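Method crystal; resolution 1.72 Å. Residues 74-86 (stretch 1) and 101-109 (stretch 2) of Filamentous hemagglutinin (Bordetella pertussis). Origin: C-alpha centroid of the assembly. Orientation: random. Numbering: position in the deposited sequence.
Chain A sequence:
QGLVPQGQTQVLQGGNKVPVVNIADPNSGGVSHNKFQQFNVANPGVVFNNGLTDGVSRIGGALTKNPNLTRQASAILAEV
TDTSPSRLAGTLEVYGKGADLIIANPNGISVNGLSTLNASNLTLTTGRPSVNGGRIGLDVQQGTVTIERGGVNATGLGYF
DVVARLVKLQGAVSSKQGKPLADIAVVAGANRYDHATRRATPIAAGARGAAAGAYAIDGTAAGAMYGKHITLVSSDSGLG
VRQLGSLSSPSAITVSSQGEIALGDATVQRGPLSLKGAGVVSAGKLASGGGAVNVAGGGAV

Stretch 1 (74-86) SAILAEVTDTSPS
Stretch 2 (101-109) LIIANPNGI

Two strands of one chain, 75-80 and 101-104, lie side by side and parallel, their axes 10° apart and 4.8 Å at closest approach. Four backbone hydrogen bonds of 2.9 Å, all nearly straight, join them: Ile-102 N to Ile-76 O, Ala-78 N to Ile-102 O, Ala-104 N to Ala-78 O, and Val-80 N to Ala-104 O. Ala-78, Ile-102 and Ala-104 thus each bond through both N and O, as parallel pairing requires. The register sets Ile-76 beside Leu-101, Leu-77 beside Ile-102, Ala-78 beside Ile-103 and Glu-79 beside Ala-104, with CA-CA distances alternating between 5.0 and 4.7 Å. The backbones are extended, phi/psi mostly near -115/120, with Ala-75 at -145/134, Ile-102 at -131/123 and Val-80 at -86/128, and CA-H...O contacts such as Leu-77 CA to Ile-102 O, 3.3 Å, supplement the pairing.

Beyond Val-80 the ladder stops. Asn-105 to Gly-108 form a type I turn, closed by Gly-108 N to Asn-105 O at 3.0 Å, while 81-85 form a longer loop that wraps around the side chain of Asn-107. The register shifts by two and pairing resumes at Ser-86 and Ile-109 (CA-CA 4.7 Å), where Ser-86 N donates to Gly-108 O at 3.0 Å. Gly-108 has phi/psi 127/156; a CB there would jam against the carbonyl O of Asn-107, so glycine fits.

Two asparagine amides bridge the interruption. Asn-105, chi1 t and chi2 -17°, sends ND2 to Ser-84 O and to Ser-86 OG, both 2.9 Å; Ser-86, chi1 m, holds that hydroxyl in place. Asn-105 OD1 meanwhile accepts from Asn-107 N at 2.9 Å, steadying the turn. Asn-107, chi1 m and chi2 -58°, points its CB toward the loop and donates from ND2 to Asp-82 O at 2.9 Å and, longer and more bent, to Ser-84 O at 3.3 Å. An amide suits both sites because its NH2 can serve two acceptors.

Packing follows the alternation of the strands. On one face, Leu-77 (t, p) brings CD1 within 3.6 Å of Ile-102 CG2 and 4.2 Å of Ala-104 CB; Ile-102 (chi1 m, chi2 84°) also extends CD1 to 4.1 Å from Ala-75 CB. Glu-79 shares this face, its buried carboxylate satisfied elsewhere in the structure. On the other face, Ile-76 CB meets Leu-101 CD2 at 3.9 Å, with Ile-76 and Leu-101 both m, t, and Ala-78 CB meets Ile-103 CD1 at 3.8 Å, Ile-103 being m, m. Branched aliphatics fill these buried layers, and small alanines accommodate their neighbours' methyls. Val-80, chi1 t, lays CG2 3.5 Å from Asn-105 ND2. Altogether 772 Å² is buried, summed over both stretches.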

# COMPACT_ATOMS: atom_id res chain seq x y z
N SER A 74 -7.29 -0.93 -16.17
CA SER A 74 -7.81 -0.20 -15.01
C SER A 74 -7.07 -0.50 -13.69
O SER A 74 -7.14 0.29 -12.77
CB SER A 74 -9.32 -0.40 -14.87
OG SER A 74 -9.64 -1.75 -14.87
N ALA A 75 -6.33 -1.61 -13.62
CA ALA A 75 -5.53 -1.99 -12.45
C ALA A 75 -4.28 -2.66 -12.98
O ALA A 75 -4.34 -3.49 -13.86
CB ALA A 75 -6.30 -2.96 -11.55
N ILE A 76 -3.13 -2.27 -12.43
CA ILE A 76 -1.86 -2.82 -12.82
C ILE A 76 -1.28 -3.48 -11.56
O ILE A 76 -1.04 -2.82 -10.55
CB ILE A 76 -0.92 -1.68 -13.32
CG1 ILE A 76 -1.47 -1.02 -14.62
CG2 ILE A 76 0.49 -2.22 -13.59
CD1 ILE A 76 -0.85 0.32 -14.97
N LEU A 77 -1.14 -4.80 -11.62
CA LEU A 77 -0.56 -5.60 -10.60
C LEU A 77 0.84 -6.02 -11.01
O LEU A 77 1.03 -6.57 -12.10
CB LEU A 77 -1.39 -6.87 -10.49
CG LEU A 77 -0.89 -7.99 -9.58
CD1 LEU A 77 -0.75 -7.56 -8.11
CD2 LEU A 77 -1.90 -9.13 -9.70
N ALA A 78 1.80 -5.77 -10.14
CA ALA A 78 3.16 -6.23 -10.26
C ALA A 78 3.35 -7.21 -9.12
O ALA A 78 3.29 -6.81 -7.96
CB ALA A 78 4.17 -5.05 -10.11
N GLU A 79 3.55 -8.49 -9.44
CA GLU A 79 3.70 -9.56 -8.46
C GLU A 79 5.08 -10.17 -8.58
O GLU A 79 5.47 -10.57 -9.66
CB GLU A 79 2.70 -10.69 -8.76
CG GLU A 79 2.78 -11.84 -7.78
CD GLU A 79 2.01 -13.08 -8.20
OE1 GLU A 79 1.31 -13.05 -9.21
OE2 GLU A 79 2.04 -14.10 -7.45
N VAL A 80 5.82 -10.22 -7.49
CA VAL A 80 7.12 -10.88 -7.48
C VAL A 80 6.94 -12.37 -7.21
O VAL A 80 6.33 -12.75 -6.21
CB VAL A 80 8.07 -10.26 -6.44
CG1 VAL A 80 9.36 -11.11 -6.30
CG2 VAL A 80 8.42 -8.86 -6.81
N THR A 81 7.52 -13.20 -8.08
CA THR A 81 7.37 -14.65 -7.99
C THR A 81 8.56 -15.40 -7.37
O THR A 81 8.41 -16.57 -7.05
CB THR A 81 7.16 -15.23 -9.37
OG1 THR A 81 8.38 -15.05 -10.10
CG2 THR A 81 6.14 -14.51 -10.10
N ASP A 82 9.70 -14.76 -7.20
CA ASP A 82 10.89 -15.44 -6.66
C ASP A 82 11.06 -15.13 -5.18
O ASP A 82 10.05 -14.92 -4.54
CB ASP A 82 12.13 -15.15 -7.46
CG ASP A 82 13.02 -16.38 -7.60
OD1 ASP A 82 12.83 -17.35 -6.80
OD2 ASP A 82 13.93 -16.47 -8.47
N THR A 83 12.29 -15.09 -4.63
CA THR A 83 12.47 -15.10 -3.17
C THR A 83 12.92 -13.79 -2.55
O THR A 83 12.99 -13.71 -1.32
CB THR A 83 13.49 -16.22 -2.72
OG1 THR A 83 14.79 -15.91 -3.23
CG2 THR A 83 13.10 -17.57 -3.27
N SER A 84 13.18 -12.77 -3.38
CA SER A 84 13.78 -11.52 -2.93
C SER A 84 12.67 -10.53 -2.59
O SER A 84 11.66 -10.52 -3.28
CB SER A 84 14.71 -10.92 -3.99
OG SER A 84 14.03 -10.30 -5.12
N PRO A 85 12.86 -9.71 -1.55
CA PRO A 85 11.94 -8.60 -1.27
C PRO A 85 12.08 -7.47 -2.29
O PRO A 85 13.01 -7.51 -3.15
CB PRO A 85 12.40 -8.12 0.12
CG PRO A 85 13.89 -8.39 0.13
CD PRO A 85 13.98 -9.74 -0.59
N SER A 86 11.20 -6.46 -2.19
CA SER A 86 11.21 -5.29 -3.07
C SER A 86 11.53 -4.04 -2.28
O SER A 86 11.04 -3.86 -1.17
CB SER A 86 9.83 -5.08 -3.70
OG SER A 86 9.49 -6.13 -4.56
N LEU A 101 -2.67 0.81 -8.86
CA LEU A 101 -1.39 0.12 -8.77
C LEU A 101 -1.44 -0.81 -7.57
O LEU A 101 -1.81 -0.40 -6.47
CB LEU A 101 -0.20 1.09 -8.61
CG LEU A 101 0.08 2.02 -9.80
CD1 LEU A 101 1.22 2.97 -9.40
CD2 LEU A 101 0.45 1.22 -11.05
N ILE A 102 -1.02 -2.04 -7.79
CA ILE A 102 -0.87 -3.04 -6.73
C ILE A 102 0.50 -3.64 -6.89
O ILE A 102 0.82 -4.19 -7.96
CB ILE A 102 -1.94 -4.17 -6.84
CG1 ILE A 102 -3.37 -3.64 -6.88
CG2 ILE A 102 -1.78 -5.11 -5.68
CD1 ILE A 102 -3.85 -3.23 -8.23
N ILE A 103 1.31 -3.55 -5.84
CA ILE A 103 2.64 -4.15 -5.79
C ILE A 103 2.61 -5.24 -4.72
O ILE A 103 2.39 -4.98 -3.56
CB ILE A 103 3.74 -3.10 -5.47
CG1 ILE A 103 3.68 -1.84 -6.36
CG2 ILE A 103 5.14 -3.79 -5.58
CD1 ILE A 103 3.79 -2.09 -7.75
N ALA A 104 2.81 -6.48 -5.13
CA ALA A 104 2.70 -7.65 -4.25
C ALA A 104 3.99 -8.43 -4.21
O ALA A 104 4.48 -8.94 -5.24
CB ALA A 104 1.56 -8.55 -4.73
N ASN A 105 4.56 -8.57 -3.02
CA ASN A 105 5.76 -9.36 -2.85
C ASN A 105 5.71 -10.04 -1.45
O ASN A 105 5.95 -9.40 -0.44
CB ASN A 105 7.01 -8.49 -3.02
CG ASN A 105 8.29 -9.34 -3.00
OD1 ASN A 105 8.27 -10.50 -2.54
ND2 ASN A 105 9.39 -8.77 -3.46
N PRO A 106 5.36 -11.32 -1.40
CA PRO A 106 5.30 -12.02 -0.11
C PRO A 106 6.60 -12.03 0.69
O PRO A 106 6.54 -12.23 1.88
CB PRO A 106 4.86 -13.43 -0.50
CG PRO A 106 4.04 -13.20 -1.71
CD PRO A 106 4.80 -12.15 -2.50
N ASN A 107 7.72 -11.78 0.04
CA ASN A 107 9.01 -11.74 0.73
C ASN A 107 9.24 -10.48 1.53
O ASN A 107 10.13 -10.44 2.38
CB ASN A 107 10.11 -11.93 -0.28
CG ASN A 107 9.93 -13.20 -1.07
OD1 ASN A 107 9.87 -14.31 -0.49
ND2 ASN A 107 9.78 -13.06 -2.37
N GLY A 108 8.46 -9.44 1.25
CA GLY A 108 8.59 -8.18 1.93
C GLY A 108 8.74 -7.00 1.00
O GLY A 108 9.15 -7.14 -0.16
N ILE A 109 8.37 -5.83 1.51
CA ILE A 109 8.59 -4.57 0.79
C ILE A 109 9.11 -3.51 1.74
O ILE A 109 8.56 -3.34 2.84
CB ILE A 109 7.27 -4.08 0.16
CG1 ILE A 109 6.62 -5.14 -0.72
CG2 ILE A 109 7.51 -2.78 -0.57
CD1 ILE A 109 5.26 -4.69 -1.24